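Local coordinates for protein A-adding tRNA nucleotidyltransferase (Aquifex aeolicus, PDB 1VFG) that adds the terminal adenosine to tRNA ending in CC, using ATP and no nucleic acid template, to complete the CCA end, at residues 152-157 with 193-198; 13-18 with 113-118. All blocks are in the same frame, centred on the assembly; numbering follows the deposited sequence.

Interaction 1: residues 152-157 with 193-198. With APC (diphosphomethylphosphonic acid adenosyl ester), chain E; nucleotides of chain A.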
loop_
_atom_site.group_PDB
_atom_site.type_symbol
_atom_site.label_atom_id
_atom_site.label_comp_id
_atom_site.label_asym_id
_atom_site.label_seq_id
_atom_site.Cartn_x
_atom_site.Cartn_y
_atom_site.Cartn_z
ATOM N N ARG C 152 -6.978 -1.976 -10.515
ATOM C CA ARG C 152 -5.695 -1.558 -11.053
ATOM C C ARG C 152 -5.604 -0.038 -11.103
ATOM O O ARG C 152 -4.507 0.527 -11.145
ATOM C CB ARG C 152 -5.480 -2.178 -12.440
ATOM C CG ARG C 152 -5.122 -3.672 -12.375
ATOM C CD ARG C 152 -4.965 -4.367 -13.736
ATOM N NE ARG C 152 -4.666 -5.799 -13.575
ATOM C CZ ARG C 152 -4.817 -6.731 -14.521
ATOM N NH1 ARG C 152 -5.269 -6.405 -15.728
ATOM N NH2 ARG C 152 -4.522 -8.000 -14.256
ATOM N N ILE C 153 -6.760 0.621 -11.093
ATOM C CA ILE C 153 -6.793 2.076 -11.100
ATOM C C ILE C 153 -5.979 2.509 -9.910
ATOM O O ILE C 153 -4.936 3.159 -10.046
ATOM C CB ILE C 153 -8.186 2.632 -10.853
ATOM C CG1 ILE C 153 -9.131 2.220 -11.954
ATOM C CG2 ILE C 153 -8.102 4.123 -10.714
ATOM C CD1 ILE C 153 -10.513 2.744 -11.746
ATOM N N LEU C 154 -6.488 2.133 -8.740
ATOM C CA LEU C 154 -5.858 2.436 -7.463
ATOM C C LEU C 154 -4.395 1.950 -7.465
ATOM O O LEU C 154 -3.497 2.622 -6.937
ATOM C CB LEU C 154 -6.616 1.736 -6.332
ATOM C CG LEU C 154 -8.141 1.745 -6.165
ATOM C CD1 LEU C 154 -8.585 3.041 -5.541
ATOM C CD2 LEU C 154 -8.802 1.497 -7.502
ATOM N N ARG C 155 -4.166 0.775 -8.052
ATOM C CA ARG C 155 -2.823 0.219 -8.118
ATOM C C ARG C 155 -1.971 1.219 -8.906
ATOM O O ARG C 155 -0.945 1.712 -8.429
ATOM C CB ARG C 155 -2.825 -1.157 -8.827
ATOM C CG ARG C 155 -3.671 -2.329 -8.205
ATOM C CD ARG C 155 -2.879 -3.372 -7.326
ATOM N NE ARG C 155 -1.905 -4.226 -8.039
ATOM C CZ ARG C 155 -0.988 -5.011 -7.440
ATOM N NH1 ARG C 155 -0.901 -5.077 -6.107
ATOM N NH2 ARG C 155 -0.113 -5.711 -8.166
ATOM N N ALA C 156 -2.426 1.537 -10.110
ATOM C CA ALA C 156 -1.712 2.466 -10.973
ATOM C C ALA C 156 -1.236 3.662 -10.185
ATOM O O ALA C 156 -0.064 4.016 -10.207
ATOM C CB ALA C 156 -2.604 2.918 -12.091
ATOM N N LEU C 157 -2.158 4.284 -9.481
ATOM C CA LEU C 157 -1.825 5.451 -8.689
ATOM C C LEU C 157 -0.864 5.129 -7.565
ATOM O O LEU C 157 0.051 5.902 -7.264
ATOM C CB LEU C 157 -3.095 6.047 -8.114
ATOM C CG LEU C 157 -3.953 6.717 -9.179
ATOM C CD1 LEU C 157 -3.770 6.036 -10.539
ATOM C CD2 LEU C 157 -5.415 6.708 -8.711
ATOM N N ILE C 193 -11.379 -1.780 -1.342
ATOM C CA ILE C 193 -11.088 -1.475 0.053
ATOM C C ILE C 193 -9.658 -1.837 0.425
ATOM O O ILE C 193 -8.878 -0.970 0.817
ATOM C CB ILE C 193 -12.031 -2.225 1.009
ATOM C CG1 ILE C 193 -13.485 -1.874 0.673
ATOM C CG2 ILE C 193 -11.635 -1.922 2.449
ATOM C CD1 ILE C 193 -13.707 -0.442 0.257
ATOM N N ASN C 194 -9.316 -3.117 0.291
ATOM C CA ASN C 194 -7.979 -3.562 0.630
ATOM C C ASN C 194 -6.931 -2.802 -0.160
ATOM O O ASN C 194 -5.880 -2.462 0.383
ATOM C CB ASN C 194 -7.839 -5.076 0.432
ATOM C CG ASN C 194 -8.002 -5.862 1.754
ATOM O OD1 ASN C 194 -9.004 -5.708 2.476
ATOM N ND2 ASN C 194 -7.014 -6.710 2.067
ATOM N N GLU C 195 -7.204 -2.502 -1.425
ATOM C CA GLU C 195 -6.211 -1.766 -2.183
ATOM C C GLU C 195 -5.921 -0.447 -1.481
ATOM O O GLU C 195 -4.761 -0.071 -1.312
ATOM C CB GLU C 195 -6.680 -1.527 -3.603
ATOM C CG GLU C 195 -5.603 -0.905 -4.536
ATOM C CD GLU C 195 -4.224 -1.629 -4.585
ATOM O OE1 GLU C 195 -4.178 -2.874 -4.706
ATOM O OE2 GLU C 195 -3.177 -0.941 -4.533
ATOM N N ILE C 196 -6.963 0.252 -1.047
ATOM C CA ILE C 196 -6.752 1.513 -0.340
ATOM C C ILE C 196 -5.940 1.350 0.949
ATOM O O ILE C 196 -5.061 2.160 1.238
ATOM C CB ILE C 196 -8.080 2.181 0.011
ATOM C CG1 ILE C 196 -8.743 2.678 -1.270
ATOM C CG2 ILE C 196 -7.854 3.356 0.964
ATOM C CD1 ILE C 196 -10.024 3.422 -1.008
ATOM N N LYS C 197 -6.247 0.318 1.735
ATOM C CA LYS C 197 -5.511 0.072 2.971
ATOM C C LYS C 197 -4.039 -0.082 2.602
ATOM O O LYS C 197 -3.162 0.345 3.346
ATOM C CB LYS C 197 -6.047 -1.187 3.694
ATOM C CG LYS C 197 -7.101 -0.853 4.778
ATOM C CD LYS C 197 -7.798 -2.077 5.400
ATOM C CE LYS C 197 -9.154 -2.373 4.718
ATOM N NZ LYS C 197 -9.996 -3.435 5.399
ATOM N N LEU C 198 -3.780 -0.661 1.430
ATOM C CA LEU C 198 -2.417 -0.874 0.948
ATOM C C LEU C 198 -1.751 0.482 0.813
ATOM O O LEU C 198 -0.684 0.720 1.375
ATOM C CB LEU C 198 -2.453 -1.574 -0.417
ATOM C CG LEU C 198 -1.417 -2.660 -0.786
ATOM C CD1 LEU C 198 -1.848 -3.406 -2.071
ATOM C CD2 LEU C 198 -0.029 -2.023 -0.948
HETATM P PG APC E . 4.779 -4.207 -3.228
HETATM O O1G APC E . 3.666 -4.681 -2.345
HETATM O O2G APC E . 4.899 -2.659 -3.152
HETATM O O3G APC E . 6.104 -4.882 -2.769
HETATM P PB APC E . 3.477 -5.806 -5.363
HETATM O O1B APC E . 3.853 -6.038 -6.769
HETATM O O2B APC E . 2.020 -5.390 -5.188
HETATM O O3B APC E . 4.514 -4.711 -4.798
HETATM P PA APC E . 2.927 -8.105 -3.603
HETATM O O1A APC E . 3.852 -8.980 -2.848
HETATM O O2A APC E . 2.038 -7.281 -2.662
HETATM C C3A APC E . 3.836 -7.150 -4.540
HETATM O "O5'" APC E . 2.051 -9.016 -4.652
HETATM C "C5'" APC E . 1.350 -8.444 -5.770
HETATM C "C4'" APC E . 1.716 -9.203 -7.054
HETATM O "O4'" APC E . 0.559 -9.680 -7.660
HETATM C "C3'" APC E . 2.422 -8.317 -8.050
HETATM O "O3'" APC E . 3.644 -8.970 -8.348
HETATM C "C2'" APC E . 1.482 -8.183 -9.247
HETATM O "O2'" APC E . 1.999 -8.317 -10.532
HETATM C "C1'" APC E . 0.404 -9.201 -8.994
HETATM N N9 APC E . -0.999 -8.751 -8.995
HETATM C C8 APC E . -1.840 -8.742 -7.898
HETATM N N7 APC E . -2.998 -8.271 -8.295
HETATM C C5 APC E . -2.972 -7.965 -9.607
HETATM C C6 APC E . -3.859 -7.455 -10.545
HETATM N N6 APC E . -5.115 -7.125 -10.299
HETATM N N1 APC E . -3.429 -7.276 -11.863
HETATM C C2 APC E . -2.148 -7.599 -12.251
HETATM N N3 APC E . -1.248 -8.109 -11.338
HETATM C C4 APC E . -1.667 -8.285 -10.049
ATOM P P C A 72 -14.030 -11.453 4.009
ATOM O OP1 C A 72 -15.009 -11.132 2.929
ATOM O OP2 C A 72 -13.257 -12.722 3.945
ATOM O "O5'" C A 72 -12.981 -10.253 4.100
ATOM C "C5'" C A 72 -13.154 -9.059 3.331
ATOM C "C4'" C A 72 -11.820 -8.586 2.803
ATOM O "O4'" C A 72 -10.942 -8.302 3.928
ATOM C "C3'" C A 72 -11.053 -9.603 1.971
ATOM O "O3'" C A 72 -11.466 -9.696 0.606
ATOM C "C2'" C A 72 -9.615 -9.136 2.135
ATOM O "O2'" C A 72 -9.285 -8.080 1.260
ATOM C "C1'" C A 72 -9.612 -8.685 3.602
ATOM N N1 C A 72 -9.223 -9.799 4.483
ATOM C C2 C A 72 -7.898 -9.876 4.942
ATOM O O2 C A 72 -7.100 -8.967 4.653
ATOM N N3 C A 72 -7.522 -10.938 5.691
ATOM C C4 C A 72 -8.409 -11.888 5.995
ATOM N N4 C A 72 -7.983 -12.927 6.714
ATOM C C5 C A 72 -9.769 -11.816 5.571
ATOM C C6 C A 72 -10.130 -10.765 4.827
#
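Leu154 and Glu195 run alongside each other in opposite senses where helix 152-163 and helix 189-201 lie side by side, their local axes 9.6 Å apart and only 10° from parallel. The apolar packing gathers here: Leu154 CB meets Glu195 CG at 3.4 Å, while Leu154 CD1 reaches Ile196 CG1 at 4.3 Å, and Tyr212 of helix 205-214 touches both Leu154 and Ile196. Glu195 starts out opposite its main-chain nitrogen (chi1 -173°) and bends at chi2, which turns its carboxylate across the Arg155 chain, carboxylate and guanidinium planes nearly perpendicular. The two form no salt bridge; NH1 of Arg155 and OE1 of Glu195 are 4.2 Å apart, and Glu195 OE2 is instead paired with Arg158. The other side is looser: partly exposed Leu198 brings CD1 only to 4.5 Å from Arg155 NH1. Beyond the helices, Arg155 NH2 pairs with Asp105, NH1 gives a weak bond of 3.1 Å to O2B of the ATP analogue, and one guanidinium face lies against C8 of its adenine. The extended Arg152 donates a hydrogen bond from NE to N1 of the analogue (2.6 Å). A leucine at Arg155 would probably deprive Asp105 of its salt-bridge partner and leave O2B with one donor fewer. The chemistry is consistent with a nucleotide site in which Asp105 holds Arg155, Arg152 reading the base edge and Arg155 spanning base and phosphate.

Interaction 2: residues 13-18 with 113-118. With APC (diphosphomethylphosphonic acid adenosyl ester), chain E.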
loop_
_atom_site.group_PDB
_atom_site.type_symbol
_atom_site.label_atom_id
_atom_site.label_comp_id
_atom_site.label_asym_id
_atom_site.label_seq_id
_atom_site.Cartn_x
_atom_site.Cartn_y
_atom_site.Cartn_z
ATOM N N ALA C 13 11.353 -22.741 -14.129
ATOM C CA ALA C 13 10.733 -21.871 -13.142
ATOM C C ALA C 13 11.365 -20.503 -13.245
ATOM O O ALA C 13 12.462 -20.377 -13.778
ATOM C CB ALA C 13 10.926 -22.433 -11.753
ATOM N N TYR C 14 10.665 -19.476 -12.764
ATOM C CA TYR C 14 11.174 -18.117 -12.821
ATOM C C TYR C 14 10.532 -17.355 -11.699
ATOM O O TYR C 14 9.410 -17.661 -11.286
ATOM C CB TYR C 14 10.791 -17.438 -14.139
ATOM C CG TYR C 14 10.920 -18.330 -15.345
ATOM C CD1 TYR C 14 10.133 -19.475 -15.470
ATOM C CD2 TYR C 14 11.861 -18.075 -16.334
ATOM C CE1 TYR C 14 10.281 -20.358 -16.538
ATOM C CE2 TYR C 14 12.014 -18.954 -17.420
ATOM C CZ TYR C 14 11.216 -20.098 -17.504
ATOM O OH TYR C 14 11.353 -20.995 -18.537
ATOM N N ILE C 15 11.265 -16.392 -11.167
ATOM C CA ILE C 15 10.698 -15.537 -10.147
ATOM C C ILE C 15 9.909 -14.531 -11.009
ATOM O O ILE C 15 10.277 -14.271 -12.170
ATOM C CB ILE C 15 11.772 -14.841 -9.367
ATOM C CG1 ILE C 15 12.893 -14.488 -10.314
ATOM C CG2 ILE C 15 12.294 -15.726 -8.320
ATOM C CD1 ILE C 15 13.033 -13.003 -10.461
ATOM N N VAL C 16 8.848 -13.943 -10.461
ATOM C CA VAL C 16 8.035 -13.086 -11.295
ATOM C C VAL C 16 7.495 -11.767 -10.763
ATOM O O VAL C 16 7.309 -11.558 -9.562
ATOM C CB VAL C 16 6.856 -13.922 -11.831
ATOM C CG1 VAL C 16 5.668 -13.798 -10.883
ATOM C CG2 VAL C 16 6.542 -13.548 -13.271
ATOM N N GLY C 17 7.245 -10.884 -11.716
ATOM C CA GLY C 17 6.689 -9.576 -11.443
ATOM C C GLY C 17 7.067 -8.820 -10.190
ATOM O O GLY C 17 8.197 -8.355 -10.056
ATOM N N GLY C 18 6.093 -8.678 -9.293
ATOM C CA GLY C 18 6.277 -7.937 -8.058
ATOM C C GLY C 18 7.701 -7.846 -7.573
ATOM O O GLY C 18 8.314 -6.779 -7.605
ATOM N N ILE C 113 12.510 -13.396 -13.953
ATOM C CA ILE C 113 13.908 -13.739 -13.966
ATOM C C ILE C 113 14.025 -15.249 -13.856
ATOM O O ILE C 113 13.460 -15.878 -12.948
ATOM C CB ILE C 113 14.655 -13.052 -12.813
ATOM C CG1 ILE C 113 14.441 -11.543 -12.904
ATOM C CG2 ILE C 113 16.129 -13.315 -12.916
ATOM C CD1 ILE C 113 14.996 -10.787 -11.747
ATOM N N SER C 114 14.745 -15.826 -14.809
ATOM C CA SER C 114 14.938 -17.259 -14.849
ATOM C C SER C 114 15.839 -17.778 -13.735
ATOM O O SER C 114 16.914 -17.245 -13.493
ATOM C CB SER C 114 15.537 -17.667 -16.187
ATOM O OG SER C 114 15.747 -19.072 -16.240
ATOM N N VAL C 115 15.393 -18.833 -13.066
ATOM C CA VAL C 115 16.164 -19.466 -11.997
ATOM C C VAL C 115 16.528 -20.869 -12.516
ATOM O O VAL C 115 16.751 -21.816 -11.753
ATOM C CB VAL C 115 15.342 -19.558 -10.676
ATOM C CG1 VAL C 115 14.435 -18.348 -10.570
ATOM C CG2 VAL C 115 14.531 -20.839 -10.604
ATOM N N ASN C 116 16.575 -20.970 -13.844
ATOM C CA ASN C 116 16.920 -22.198 -14.540
ATOM C C ASN C 116 18.429 -22.202 -14.837
ATOM O O ASN C 116 18.947 -21.309 -15.514
ATOM C CB ASN C 116 16.123 -22.282 -15.836
ATOM C CG ASN C 116 14.636 -22.140 -15.605
ATOM O OD1 ASN C 116 13.867 -21.842 -16.536
ATOM N ND2 ASN C 116 14.210 -22.363 -14.356
ATOM N N LEU C 117 19.120 -23.217 -14.316
ATOM C CA LEU C 117 20.561 -23.371 -14.471
ATOM C C LEU C 117 21.020 -23.075 -15.866
ATOM O O LEU C 117 22.011 -22.379 -16.052
ATOM C CB LEU C 117 20.982 -24.780 -14.091
ATOM C CG LEU C 117 20.880 -25.084 -12.613
ATOM C CD1 LEU C 117 21.363 -26.475 -12.305
ATOM C CD2 LEU C 117 21.703 -24.089 -11.880
ATOM N N GLU C 118 20.301 -23.610 -16.846
ATOM C CA GLU C 118 20.629 -23.388 -18.250
ATOM C C GLU C 118 20.973 -21.910 -18.562
ATOM O O GLU C 118 22.039 -21.605 -19.115
ATOM C CB GLU C 118 19.452 -23.834 -19.106
ATOM C CG GLU C 118 18.264 -24.269 -18.290
ATOM C CD GLU C 118 16.959 -24.063 -19.038
ATOM O OE1 GLU C 118 16.685 -22.892 -19.423
ATOM O OE2 GLU C 118 16.221 -25.072 -19.230
HETATM P PG APC E . 4.779 -4.207 -3.228
HETATM O O1G APC E . 3.666 -4.681 -2.345
HETATM O O2G APC E . 4.899 -2.659 -3.152
HETATM O O3G APC E . 6.104 -4.882 -2.769
HETATM P PB APC E . 3.477 -5.806 -5.363
HETATM O O1B APC E . 3.853 -6.038 -6.769
HETATM O O2B APC E . 2.020 -5.390 -5.188
HETATM O O3B APC E . 4.514 -4.711 -4.798
HETATM P PA APC E . 2.927 -8.105 -3.603
HETATM O O1A APC E . 3.852 -8.980 -2.848
HETATM O O2A APC E . 2.038 -7.281 -2.662
HETATM C C3A APC E . 3.836 -7.150 -4.540
HETATM O "O5'" APC E . 2.051 -9.016 -4.652
HETATM C "C5'" APC E . 1.350 -8.444 -5.770
HETATM C "C4'" APC E . 1.716 -9.203 -7.054
HETATM O "O4'" APC E . 0.559 -9.680 -7.660
HETATM C "C3'" APC E . 2.422 -8.317 -8.050
HETATM O "O3'" APC E . 3.644 -8.970 -8.348
HETATM C "C2'" APC E . 1.482 -8.183 -9.247
HETATM O "O2'" APC E . 1.999 -8.317 -10.532
HETATM C "C1'" APC E . 0.404 -9.201 -8.994
HETATM N N9 APC E . -0.999 -8.751 -8.995
HETATM C C8 APC E . -1.840 -8.742 -7.898
HETATM N N7 APC E . -2.998 -8.271 -8.295
HETATM C C5 APC E . -2.972 -7.965 -9.607
HETATM C C6 APC E . -3.859 -7.455 -10.545
HETATM N N6 APC E . -5.115 -7.125 -10.299
HETATM N N1 APC E . -3.429 -7.276 -11.863
HETATM C C2 APC E . -2.148 -7.599 -12.251
HETATM N N3 APC E . -1.248 -8.109 -11.338
HETATM C C4 APC E . -1.667 -8.285 -10.049
#
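Ile15 and Ile113 face each other as the hydrogen-bonded pair of an antiparallel bridge, and both backbone groups are used: Ile15 N donates to Ile113 O at 2.9 Å, and Ile113 N to Ile15 O at 3.0 Å. The neighbouring Tyr14-Ser114 pair is non-hydrogen-bonded, so Tyr14 bonds through its backbone to Val35 of strand 31-36 and Ser114 to Gly121 and Thr122. Beyond the end of strand 112-114, Ala13 O receives two weak bonds, a long but straight one from Val115 N (3.4 Å, 173°) and a strongly bent one from Asn116 ND2 (2.7 Å, 117°). Asn116 OD1 accepts from Arg12 and sits 3.3 Å from Tyr14 CZ, the amide turned 72° from the ring; Tyr14 OH is bonded to Glu37. Ser114 OG receives Asn116 N at 3.2 Å, an ST turn just after the strand, and also has a weak bond to Asp119. Val115 packs its methyls against Ala13 and Ile15. The residues after strand 13-16 bring Gly18 N near O3' of the ATP analogue, whose placement is less sure. This chemistry implies that main-chain pairing fixes strand 13-16 in the head-domain sheet, while side-chain groups take up polar atoms where the ladder stops.

Along the chain, residues 13-18 and 113-118 both precede 152-157. The centres of the two interactions lie 27 Å apart and their nearest atoms about 7 Å, without touching; the ATP analogue is what both meet. Interaction 2 belongs to the mixed sheet of the head domain, where strand 13-16 runs between strands 112-114 and 31-36, the latter carrying the inferred magnesium ligands Asp31 and Asp33. Interaction 1 is entirely helical and lies near the centre of the chain, joining helices 152-163 and 189-201. The geometry is consistent with a nucleotide held between two parts of the enzyme, the turn after strand 13-16 approaching the sugar and the helical side the adenine and a phosphate.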